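Local coordinates for long form salivary protein D7L1 (Aedes aegypti, PDB 3DXL), which binds and sequesters biogenic amines and leukotrienes of the vertebrate host, and so modulates blood feeding by the female mosquito, at residues A[8-13]-A[145-150]; A[127-132]-A[136-141]; A[151-156]-A[272-277]; A[197-202]-A[265-270]. All blocks are in the same frame, centred on the assembly; numbering follows the deposited sequence.

Contact 1. Residues A[8-13]-A[145-150]; sequences EMLFIF and DIRQKK
Leu10 carries this contact for helix 6-20: it reaches across to Arg147 and Lys149 of the irregular segment 145-150. Residues 8-13 are part of that helix, with Ile12 N bonded to Glu8 O at 3.1 Å. Glu8 OE1 accepts from Asp5 N, just before the helix. Next to it Met9 is buried against Thr58 of helix 45-58. At Leu10 the side chain leaves the helix toward the loop, and with CG anti to the backbone N (chi1 -176°) its CD2 branch is carried to the edge of the Arg147 guanidinium, 3.7 Å from NH2 and close to the plane of the group. The two side chains cross at about a right angle. The same methyl lies 4.2 Å from Lys149 CG, so it touches the aliphatic stem of that lysine. Phe11, a residue further on, faces Arg57 and Arg198 instead, and Phe13 meets the ring of Trp37. Leucine suits position 10 because its CD2 methyl can lie against both the guanidinium edge and the lysine stem without competing for their polar partners. Arg147 NE donates to Gln151 O, and the ring of Tyr274 adds a cation-pi contact. The chemistry is therefore apolar contact beside charge: Leu10 backs the stem of Lys149, a leukotriene E4-binding residue, while the arginine is held by other groups.

Contact 2. Residues A[127-132]-A[136-141]; sequences LFHGNK and KGLYEK
The imidazole of His129 is the flat group that meets helix 132-142. Above one face, over the ring centre, lies the carbonyl oxygen Leu127 O, 4.3 Å from the plane and from the same segment. Leu138 approaches obliquely with its CD2 methyl, 3.5 Å from His129 CE1 and 3.9 Å from His129 ND1. The CG of His129 stands beside the backbone N and anti to the carbonyl carbon (chi1 -52°), which directs the ring at the helix. Its NE2 is hydrogen-bonded to Phe4 O near the N terminus, and Tyr80 meets the ring edge-to-face. Histidine suits the place: NE2 serves the carbonyl of Phe4 while the carbon between the two nitrogens packs against a leucine methyl.

The second link is made by backbone. Lys136 N donates to Lys132 O at 3.0 Å, with an angle of 158° at the hydrogen; the donor is tilted 28° from the carbonyl plane. This is the i to i+4 bond of the first helical turn, and it brings Lys136 CB to 3.4 Å from Lys132 O. Lys132 NZ forms a salt bridge with Glu36, and Lys136 NZ a long one, 3.8 Å, with Glu140 OE2.

Asn131 begins the helix as its N-cap, its OD1 accepting from Leu134 N. Asparagine is apt here because its short amide can satisfy an amide N-H of the first turn. The whole is a tight helix-loop-helix connection between helices 121-127 and 132-142, with a side-chain N-cap, and its loop contains Gly130 of the leukotriene E4 site.

Contact 3. Residues A[151-156]-A[272-277]; sequences QSYFEF and QIYAFN
Van der Waals contact joins Ser152 to Gln272, whose alpha carbons lie 4.0 Å apart: Gln272 CG rests 3.7 Å from Ser152 CB. Serine is small enough to fit where the two backbones come this close, and the glutamine stem runs extended beyond CG, its amide reaching Glu268. A second packing contact is made by the Tyr274 hydroxyl, which lies at the edge of the Tyr153 ring, OH 3.3 Å from Tyr153 CD1 and near the ring plane. Phe156 CD2 lies over the rim of one face of that ring.

Most of the polar bonds lead to other residues; one caps the helix within 151-156. Tyr274 OH is hydrogen-bonded to Glu7 OE2, and Ser152 OG and Gln272 NE2 both bond to Glu268 OE2. Ser152 OG is also the N-cap acceptor for Glu155 N at 3.2 Å (167°). Standing anti to the backbone N (chi1 167°), the hydroxyl oxygen can serve the helix start while it engages Glu268, a noradrenaline-binding residue that it may help to position.

The start of helix 153-161 is set against the chain leaving helix 257-271, and helix 6-20 borders both tyrosines, Glu7 touching Tyr153 and Leu10 touching Tyr274.

Contact 4. Residues A[197-202]-A[265-270]; sequences IRYITK and DYREVR
Ile197, the first residue to leave the helical conformation after helix 184-196, faces Arg267 of helix 257-271 with their alpha carbons 7.7 Å apart. The guanidinium of Arg267 turns one face to Ile197, whose CB stands 3.7 Å above its plane, over the centre, while the CG2 methyl packs 3.8 Å from Arg267 CG. Bent at chi2 (55°), the arginine chain brings both end nitrogens close to the carbonyl oxygen of Ile197, with NH2 at 3.1 Å and NH1 at 3.2 Å. The branched isoleucine fits here because it covers both the stem and the flat group. This packing ties the loop after helix 184-196 to helix 257-271 in the C-terminal odorant-binding-protein domain, and on that helix Asp265 and Glu268 serve the noradrenaline site. Tyr199 comes in obliquely with CE1 4.0 Å from Arg267 NH1, its ring turned 72° from the guanidinium plane. Ile197 CD1 lies 3.5 Å above the centre of one face of the Tyr199 ring, and Tyr199 OH is hydrogen-bonded to Asp214 OD2. Arg267 NH1 forms salt bridges with Glu210 and with the same Asp214, two acids of helix 208-217, and Phe11 and Arg15 of helix 6-20 touch the arginine from the N-terminal domain.

In the fold
From the N terminus, helix 6-20 reaches forward to the loop 145-150, so contact 1 closes a long loop that spans most of the N-terminal half; contact 2, a short closure between 127-132 and 136-141, is nested inside it. Contact 3 opens directly afterwards at 151-156 and closes at 272-277, enclosing contact 4, which joins 197-202 to 265-270 within the C-terminal half. The two nested pairs therefore follow in series and do not cross. Contact 1 nevertheless touches all three others, Gln148 meeting Tyr139 of contact 2 and Phe11 meeting Arg267 of contact 4, and contacts 3 and 4 also touch, tying helix 6-20 and the linking loop to both halves.

Contact 1. Residues A[8-13]-A[145-150]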
# COMPACT_ATOMS: atom_id res chain seq x y z
N GLU A 8 -2.60 2.59 -5.53
CA GLU A 8 -2.96 1.33 -4.90
C GLU A 8 -2.29 0.15 -5.59
O GLU A 8 -1.85 -0.79 -4.93
CB GLU A 8 -4.47 1.16 -4.81
CG GLU A 8 -5.10 2.11 -3.80
CD GLU A 8 -6.61 2.13 -3.83
OE1 GLU A 8 -7.19 2.27 -4.93
OE2 GLU A 8 -7.23 2.05 -2.75
N MET A 9 -2.22 0.19 -6.93
CA MET A 9 -1.52 -0.85 -7.67
C MET A 9 -0.01 -0.76 -7.47
O MET A 9 0.65 -1.78 -7.31
CB MET A 9 -1.90 -0.85 -9.15
CG MET A 9 -3.36 -1.19 -9.39
SD MET A 9 -3.92 -2.73 -8.59
CE MET A 9 -2.71 -3.91 -9.16
N LEU A 10 0.52 0.46 -7.43
CA LEU A 10 1.94 0.63 -7.17
C LEU A 10 2.29 0.05 -5.80
O LEU A 10 3.31 -0.63 -5.63
CB LEU A 10 2.36 2.10 -7.25
CG LEU A 10 3.85 2.38 -7.09
CD1 LEU A 10 4.70 1.78 -8.24
CD2 LEU A 10 4.06 3.88 -6.99
N PHE A 11 1.44 0.31 -4.80
CA PHE A 11 1.65 -0.25 -3.48
C PHE A 11 1.69 -1.78 -3.54
O PHE A 11 2.58 -2.40 -2.96
CB PHE A 11 0.59 0.21 -2.49
CG PHE A 11 0.80 -0.34 -1.13
CD1 PHE A 11 1.75 0.22 -0.28
CD2 PHE A 11 0.10 -1.46 -0.71
CE1 PHE A 11 1.99 -0.32 0.98
CE2 PHE A 11 0.32 -2.01 0.55
CZ PHE A 11 1.27 -1.43 1.40
N ILE A 12 0.71 -2.38 -4.21
CA ILE A 12 0.65 -3.83 -4.34
C ILE A 12 1.90 -4.40 -5.00
O ILE A 12 2.54 -5.31 -4.48
CB ILE A 12 -0.63 -4.29 -5.09
CG1 ILE A 12 -1.86 -4.08 -4.20
CG2 ILE A 12 -0.51 -5.76 -5.53
CD1 ILE A 12 -3.19 -4.22 -4.92
N PHE A 13 2.26 -3.85 -6.16
CA PHE A 13 3.39 -4.42 -6.88
C PHE A 13 4.68 -4.30 -6.06
O PHE A 13 5.44 -5.26 -5.93
CB PHE A 13 3.59 -3.76 -8.26
CG PHE A 13 2.38 -3.85 -9.19
CD1 PHE A 13 1.59 -4.99 -9.24
CD2 PHE A 13 2.06 -2.78 -10.01
CE1 PHE A 13 0.50 -5.06 -10.11
CE2 PHE A 13 0.96 -2.84 -10.87
CZ PHE A 13 0.19 -3.97 -10.91
N ASP A 145 -4.88 15.23 -5.71
CA ASP A 145 -5.87 14.36 -5.11
C ASP A 145 -5.45 12.91 -4.92
O ASP A 145 -6.19 12.13 -4.32
CB ASP A 145 -7.19 14.43 -5.88
CG ASP A 145 -7.78 15.82 -5.90
OD1 ASP A 145 -7.68 16.55 -4.88
OD2 ASP A 145 -8.33 16.20 -6.94
N ILE A 146 -4.27 12.55 -5.42
CA ILE A 146 -3.70 11.23 -5.19
C ILE A 146 -2.25 11.41 -4.77
O ILE A 146 -1.58 12.35 -5.20
CB ILE A 146 -3.81 10.33 -6.46
CG1 ILE A 146 -3.55 8.86 -6.12
CG2 ILE A 146 -2.88 10.83 -7.56
CD1 ILE A 146 -3.76 7.90 -7.29
N ARG A 147 -1.76 10.51 -3.93
CA ARG A 147 -0.34 10.51 -3.65
C ARG A 147 0.41 10.22 -4.96
O ARG A 147 0.12 9.23 -5.66
CB ARG A 147 -0.00 9.48 -2.59
CG ARG A 147 1.47 9.33 -2.28
CD ARG A 147 2.11 8.19 -3.06
NE ARG A 147 3.54 8.12 -2.75
CZ ARG A 147 4.42 7.41 -3.45
NH1 ARG A 147 5.70 7.42 -3.08
NH2 ARG A 147 4.03 6.67 -4.49
N GLN A 148 1.37 11.07 -5.30
CA GLN A 148 2.12 10.98 -6.55
C GLN A 148 3.36 10.12 -6.36
O GLN A 148 3.82 9.91 -5.24
CB GLN A 148 2.52 12.38 -7.03
CG GLN A 148 1.36 13.27 -7.40
CD GLN A 148 0.78 12.95 -8.76
OE1 GLN A 148 1.49 12.55 -9.68
NE2 GLN A 148 -0.53 13.15 -8.90
N LYS A 149 3.89 9.60 -7.46
CA LYS A 149 5.14 8.85 -7.36
C LYS A 149 6.21 9.73 -6.72
O LYS A 149 6.32 10.91 -7.03
CB LYS A 149 5.57 8.34 -8.73
CG LYS A 149 4.59 7.34 -9.33
CD LYS A 149 5.05 6.78 -10.66
CE LYS A 149 5.96 5.60 -10.47
NZ LYS A 149 6.23 4.96 -11.78
N LYS A 150 6.98 9.12 -5.83
CA LYS A 150 8.09 9.77 -5.12
C LYS A 150 7.64 10.83 -4.11
O LYS A 150 8.46 11.63 -3.63
CB LYS A 150 9.13 10.35 -6.11
CG LYS A 150 9.67 9.36 -7.15
CD LYS A 150 10.54 8.26 -6.54
CE LYS A 150 11.87 8.79 -6.01
NZ LYS A 150 12.74 9.44 -7.05

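Contact 2. Residues A[127-132]-A[136-141]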
# COMPACT_ATOMS: atom_id res chain seq x y z
N LEU A 127 -5.24 -2.21 -17.71
CA LEU A 127 -6.34 -2.06 -16.77
C LEU A 127 -5.88 -1.78 -15.34
O LEU A 127 -6.56 -1.05 -14.61
CB LEU A 127 -7.18 -3.33 -16.78
CG LEU A 127 -8.60 -3.30 -16.22
CD1 LEU A 127 -9.41 -2.19 -16.87
CD2 LEU A 127 -9.26 -4.63 -16.51
N PHE A 128 -4.77 -2.39 -14.96
CA PHE A 128 -4.30 -2.33 -13.58
C PHE A 128 -3.09 -1.41 -13.42
O PHE A 128 -2.24 -1.63 -12.55
CB PHE A 128 -4.05 -3.74 -13.06
CG PHE A 128 -5.30 -4.49 -12.77
CD1 PHE A 128 -6.01 -4.24 -11.59
CD2 PHE A 128 -5.81 -5.41 -13.67
CE1 PHE A 128 -7.19 -4.91 -11.31
CE2 PHE A 128 -7.00 -6.09 -13.40
CZ PHE A 128 -7.69 -5.85 -12.21
N HIS A 129 -3.06 -0.36 -14.24
CA HIS A 129 -2.13 0.77 -14.05
C HIS A 129 -0.67 0.38 -14.20
O HIS A 129 0.20 0.90 -13.49
CB HIS A 129 -2.39 1.52 -12.72
CG HIS A 129 -3.81 1.91 -12.53
ND1 HIS A 129 -4.49 2.71 -13.43
CD2 HIS A 129 -4.69 1.62 -11.54
CE1 HIS A 129 -5.73 2.89 -13.00
NE2 HIS A 129 -5.87 2.24 -11.85
N GLY A 130 -0.41 -0.54 -15.13
CA GLY A 130 0.93 -0.95 -15.49
C GLY A 130 1.43 -0.30 -16.77
O GLY A 130 2.61 -0.39 -17.07
N ASN A 131 0.54 0.35 -17.52
CA ASN A 131 0.94 1.04 -18.75
C ASN A 131 1.51 2.40 -18.38
O ASN A 131 0.80 3.27 -17.88
CB ASN A 131 -0.26 1.18 -19.70
CG ASN A 131 0.11 1.84 -21.03
OD1 ASN A 131 0.73 2.90 -21.06
ND2 ASN A 131 -0.28 1.21 -22.13
N LYS A 132 2.81 2.58 -18.61
CA LYS A 132 3.51 3.79 -18.18
C LYS A 132 2.91 5.08 -18.73
O LYS A 132 2.71 6.04 -17.99
CB LYS A 132 5.00 3.71 -18.54
CG LYS A 132 5.74 2.64 -17.77
CD LYS A 132 7.19 2.55 -18.21
CE LYS A 132 7.88 1.38 -17.54
NZ LYS A 132 9.24 1.14 -18.11
N LYS A 136 0.85 7.78 -16.42
CA LYS A 136 1.35 9.16 -16.34
C LYS A 136 0.21 10.16 -16.53
O LYS A 136 0.10 11.14 -15.79
CB LYS A 136 2.45 9.38 -17.38
CG LYS A 136 2.97 10.81 -17.48
CD LYS A 136 3.91 10.97 -18.66
CE LYS A 136 4.23 12.43 -18.93
NZ LYS A 136 5.05 13.04 -17.86
N GLY A 137 -0.63 9.91 -17.54
CA GLY A 137 -1.76 10.78 -17.81
C GLY A 137 -2.77 10.81 -16.68
O GLY A 137 -3.29 11.87 -16.34
N LEU A 138 -3.04 9.66 -16.10
CA LEU A 138 -3.96 9.58 -14.96
C LEU A 138 -3.41 10.33 -13.73
O LEU A 138 -4.15 11.08 -13.08
CB LEU A 138 -4.28 8.13 -14.62
CG LEU A 138 -5.43 7.82 -13.67
CD1 LEU A 138 -6.66 8.69 -13.91
CD2 LEU A 138 -5.80 6.35 -13.79
N TYR A 139 -2.13 10.15 -13.43
CA TYR A 139 -1.53 10.89 -12.32
C TYR A 139 -1.64 12.40 -12.53
O TYR A 139 -1.86 13.14 -11.58
CB TYR A 139 -0.07 10.52 -12.12
CG TYR A 139 0.20 9.31 -11.26
CD1 TYR A 139 -0.17 9.28 -9.91
CD2 TYR A 139 0.87 8.20 -11.78
CE1 TYR A 139 0.11 8.17 -9.10
CE2 TYR A 139 1.15 7.08 -10.98
CZ TYR A 139 0.76 7.08 -9.65
OH TYR A 139 1.03 5.99 -8.84
N GLU A 140 -1.49 12.86 -13.76
CA GLU A 140 -1.62 14.28 -14.06
C GLU A 140 -3.06 14.77 -13.85
O GLU A 140 -3.28 15.82 -13.25
CB GLU A 140 -1.12 14.59 -15.48
CG GLU A 140 0.37 14.33 -15.65
CD GLU A 140 1.04 15.11 -16.78
OE1 GLU A 140 0.36 15.49 -17.76
OE2 GLU A 140 2.27 15.32 -16.68
N LYS A 141 -4.03 13.99 -14.32
CA LYS A 141 -5.45 14.30 -14.10
C LYS A 141 -5.77 14.42 -12.61
O LYS A 141 -6.43 15.36 -12.18
CB LYS A 141 -6.35 13.24 -14.74
CG LYS A 141 -6.52 13.39 -16.26
CD LYS A 141 -7.63 12.49 -16.78
CE LYS A 141 -7.89 12.68 -18.28
NZ LYS A 141 -8.48 14.01 -18.60

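Contact 3. Residues A[151-156]-A[272-277]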
# COMPACT_ATOMS: atom_id res chain seq x y z
N GLN A 151 6.36 10.81 -3.74
CA GLN A 151 5.83 11.75 -2.76
C GLN A 151 5.60 11.06 -1.41
O GLN A 151 4.97 10.02 -1.34
CB GLN A 151 4.53 12.39 -3.25
CG GLN A 151 3.96 13.41 -2.27
CD GLN A 151 2.67 14.04 -2.74
OE1 GLN A 151 1.87 13.41 -3.45
NE2 GLN A 151 2.43 15.28 -2.32
N SER A 152 6.13 11.64 -0.33
CA SER A 152 5.77 11.17 1.00
C SER A 152 4.26 11.05 1.13
O SER A 152 3.53 12.01 0.81
CB SER A 152 6.26 12.18 2.03
OG SER A 152 5.68 11.92 3.29
N TYR A 153 3.76 9.92 1.61
CA TYR A 153 2.32 9.80 1.78
C TYR A 153 1.82 10.80 2.84
O TYR A 153 0.73 11.35 2.73
CB TYR A 153 1.86 8.37 2.12
CG TYR A 153 0.44 8.13 1.65
CD1 TYR A 153 0.19 7.44 0.47
CD2 TYR A 153 -0.66 8.65 2.35
CE1 TYR A 153 -1.10 7.26 0.00
CE2 TYR A 153 -1.95 8.48 1.91
CZ TYR A 153 -2.17 7.78 0.72
OH TYR A 153 -3.46 7.61 0.25
N PHE A 154 2.63 11.00 3.88
CA PHE A 154 2.28 11.97 4.92
C PHE A 154 2.12 13.37 4.32
O PHE A 154 1.16 14.07 4.65
CB PHE A 154 3.35 11.98 6.03
CG PHE A 154 3.34 10.77 6.93
CD1 PHE A 154 3.34 10.95 8.31
CD2 PHE A 154 3.39 9.47 6.44
CE1 PHE A 154 3.36 9.87 9.18
CE2 PHE A 154 3.42 8.37 7.33
CZ PHE A 154 3.40 8.58 8.70
N GLU A 155 3.05 13.77 3.46
CA GLU A 155 2.96 15.07 2.81
C GLU A 155 1.74 15.19 1.92
O GLU A 155 1.11 16.24 1.88
CB GLU A 155 4.24 15.39 2.05
CG GLU A 155 5.39 15.61 2.98
CD GLU A 155 6.65 16.02 2.29
OE1 GLU A 155 6.64 16.27 1.06
OE2 GLU A 155 7.68 16.12 2.99
N PHE A 156 1.40 14.12 1.20
CA PHE A 156 0.17 14.11 0.41
C PHE A 156 -1.04 14.48 1.28
O PHE A 156 -1.83 15.35 0.90
CB PHE A 156 -0.02 12.75 -0.28
CG PHE A 156 -1.46 12.46 -0.66
CD1 PHE A 156 -2.07 13.15 -1.71
CD2 PHE A 156 -2.20 11.52 0.04
CE1 PHE A 156 -3.41 12.91 -2.02
CE2 PHE A 156 -3.53 11.27 -0.28
CZ PHE A 156 -4.13 11.96 -1.31
N GLN A 272 8.07 7.63 0.87
CA GLN A 272 8.51 8.56 -0.17
C GLN A 272 8.93 7.86 -1.45
O GLN A 272 8.95 8.48 -2.51
CB GLN A 272 9.68 9.39 0.33
CG GLN A 272 9.37 10.24 1.55
CD GLN A 272 10.59 10.91 2.16
OE1 GLN A 272 11.70 10.80 1.66
NE2 GLN A 272 10.37 11.60 3.28
N ILE A 273 9.31 6.58 -1.35
CA ILE A 273 9.75 5.81 -2.51
C ILE A 273 9.22 4.40 -2.30
O ILE A 273 9.75 3.64 -1.49
CB ILE A 273 11.31 5.74 -2.62
CG1 ILE A 273 11.95 7.13 -2.48
CG2 ILE A 273 11.72 5.06 -3.93
CD1 ILE A 273 13.46 7.09 -2.30
N TYR A 274 8.17 4.03 -3.03
CA TYR A 274 7.57 2.73 -2.79
C TYR A 274 8.56 1.59 -3.04
O TYR A 274 8.56 0.60 -2.32
CB TYR A 274 6.27 2.57 -3.58
CG TYR A 274 5.06 3.24 -2.96
CD1 TYR A 274 5.19 4.21 -1.95
CD2 TYR A 274 3.78 2.91 -3.38
CE1 TYR A 274 4.08 4.81 -1.38
CE2 TYR A 274 2.66 3.51 -2.83
CZ TYR A 274 2.82 4.47 -1.83
OH TYR A 274 1.72 5.07 -1.27
N ALA A 275 9.46 1.78 -4.01
CA ALA A 275 10.54 0.83 -4.30
C ALA A 275 11.79 0.98 -3.41
O ALA A 275 12.86 0.48 -3.75
CB ALA A 275 10.93 0.91 -5.78
N PHE A 276 11.63 1.66 -2.26
CA PHE A 276 12.71 1.91 -1.28
C PHE A 276 13.69 0.74 -1.09
O PHE A 276 14.91 0.92 -1.12
CB PHE A 276 12.08 2.28 0.06
CG PHE A 276 13.06 2.72 1.12
CD1 PHE A 276 13.41 4.06 1.23
CD2 PHE A 276 13.60 1.80 2.01
CE1 PHE A 276 14.29 4.48 2.22
CE2 PHE A 276 14.49 2.22 3.00
CZ PHE A 276 14.83 3.56 3.10
N ASN A 277 13.14 -0.45 -0.87
CA ASN A 277 13.95 -1.63 -0.54
C ASN A 277 14.21 -2.58 -1.70
O ASN A 277 14.78 -3.65 -1.49
CB ASN A 277 13.29 -2.40 0.61
CG ASN A 277 13.64 -1.84 1.97
OD1 ASN A 277 14.78 -1.46 2.21
ND2 ASN A 277 12.68 -1.83 2.89

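Contact 4. Residues A[197-202]-A[265-270]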
# COMPACT_ATOMS: atom_id res chain seq x y z
N ILE A 197 -0.83 4.26 4.84
CA ILE A 197 0.22 3.32 5.23
C ILE A 197 -0.35 1.97 5.66
O ILE A 197 0.38 1.13 6.17
CB ILE A 197 1.14 3.89 6.31
CG1 ILE A 197 0.34 4.17 7.61
CG2 ILE A 197 1.87 5.10 5.72
CD1 ILE A 197 1.15 4.64 8.79
N ARG A 198 -1.65 1.80 5.43
CA ARG A 198 -2.31 0.49 5.52
C ARG A 198 -2.43 -0.05 6.95
O ARG A 198 -2.66 -1.24 7.16
CB ARG A 198 -1.66 -0.52 4.56
CG ARG A 198 -2.18 -0.46 3.12
CD ARG A 198 -1.73 0.78 2.36
NE ARG A 198 -2.17 0.74 0.96
CZ ARG A 198 -1.93 1.68 0.06
NH1 ARG A 198 -1.26 2.78 0.37
NH2 ARG A 198 -2.39 1.53 -1.18
N TYR A 199 -2.30 0.83 7.94
CA TYR A 199 -2.59 0.44 9.33
C TYR A 199 -4.09 0.23 9.52
O TYR A 199 -4.49 -0.54 10.39
CB TYR A 199 -2.11 1.49 10.33
CG TYR A 199 -0.62 1.59 10.53
CD1 TYR A 199 0.28 0.92 9.70
CD2 TYR A 199 -0.12 2.39 11.54
CE1 TYR A 199 1.63 1.05 9.89
CE2 TYR A 199 1.23 2.53 11.73
CZ TYR A 199 2.11 1.86 10.91
OH TYR A 199 3.45 2.02 11.10
N ILE A 200 -4.88 0.93 8.71
CA ILE A 200 -6.33 0.81 8.68
C ILE A 200 -6.73 0.46 7.26
O ILE A 200 -6.22 1.06 6.31
CB ILE A 200 -7.03 2.13 9.11
CG1 ILE A 200 -6.61 2.54 10.54
CG2 ILE A 200 -8.55 2.05 8.98
CD1 ILE A 200 -7.19 1.69 11.67
N THR A 201 -7.60 -0.53 7.12
CA THR A 201 -8.08 -0.99 5.80
C THR A 201 -9.14 -0.05 5.21
O THR A 201 -9.64 0.84 5.88
CB THR A 201 -8.68 -2.41 5.89
OG1 THR A 201 -9.89 -2.36 6.66
CG2 THR A 201 -7.70 -3.39 6.53
N LYS A 202 -9.52 -0.31 3.95
CA LYS A 202 -10.61 0.43 3.29
C LYS A 202 -11.95 0.41 4.05
O LYS A 202 -12.73 1.36 3.97
CB LYS A 202 -10.80 -0.06 1.85
CG LYS A 202 -11.38 -1.48 1.73
CD LYS A 202 -11.72 -1.84 0.29
CE LYS A 202 -12.50 -3.14 0.22
NZ LYS A 202 -12.84 -3.53 -1.18
N ASP A 265 7.90 7.17 11.99
CA ASP A 265 8.85 8.05 11.32
C ASP A 265 9.54 7.33 10.16
O ASP A 265 9.68 7.87 9.06
CB ASP A 265 9.94 8.57 12.27
CG ASP A 265 9.46 9.68 13.19
OD1 ASP A 265 8.33 10.18 13.07
OD2 ASP A 265 10.27 10.03 14.07
N TYR A 266 9.99 6.10 10.40
CA TYR A 266 10.69 5.37 9.34
C TYR A 266 9.72 4.98 8.22
O TYR A 266 10.09 5.00 7.04
CB TYR A 266 11.40 4.14 9.90
CG TYR A 266 12.33 3.44 8.93
CD1 TYR A 266 13.18 4.15 8.09
CD2 TYR A 266 12.38 2.04 8.88
CE1 TYR A 266 14.04 3.50 7.21
CE2 TYR A 266 13.24 1.38 8.01
CZ TYR A 266 14.07 2.11 7.19
OH TYR A 266 14.94 1.48 6.34
N ARG A 267 8.48 4.67 8.57
CA ARG A 267 7.47 4.42 7.55
C ARG A 267 7.26 5.65 6.67
O ARG A 267 7.12 5.51 5.45
CB ARG A 267 6.15 3.95 8.16
CG ARG A 267 5.06 3.65 7.11
CD ARG A 267 5.53 2.63 6.08
NE ARG A 267 4.52 2.26 5.09
CZ ARG A 267 3.61 1.31 5.26
NH1 ARG A 267 3.54 0.63 6.41
NH2 ARG A 267 2.78 1.01 4.27
N GLU A 268 7.23 6.84 7.27
CA GLU A 268 7.09 8.05 6.45
C GLU A 268 8.22 8.15 5.42
O GLU A 268 7.99 8.47 4.25
CB GLU A 268 7.05 9.31 7.32
CG GLU A 268 6.77 10.61 6.54
CD GLU A 268 7.99 11.23 5.85
OE1 GLU A 268 9.12 11.09 6.38
OE2 GLU A 268 7.82 11.87 4.79
N VAL A 269 9.45 7.88 5.87
CA VAL A 269 10.61 7.92 4.99
C VAL A 269 10.44 6.93 3.83
O VAL A 269 10.63 7.27 2.66
CB VAL A 269 11.91 7.63 5.77
CG1 VAL A 269 13.09 7.44 4.82
CG2 VAL A 269 12.21 8.78 6.74
N ARG A 270 10.06 5.70 4.16
CA ARG A 270 9.91 4.67 3.14
C ARG A 270 8.72 4.94 2.22
O ARG A 270 8.72 4.52 1.06
CB ARG A 270 9.85 3.29 3.79
CG ARG A 270 11.18 2.91 4.42
CD ARG A 270 11.20 1.50 4.97
NE ARG A 270 10.44 1.43 6.21
CZ ARG A 270 9.23 0.88 6.32
NH1 ARG A 270 8.63 0.33 5.27
NH2 ARG A 270 8.60 0.88 7.50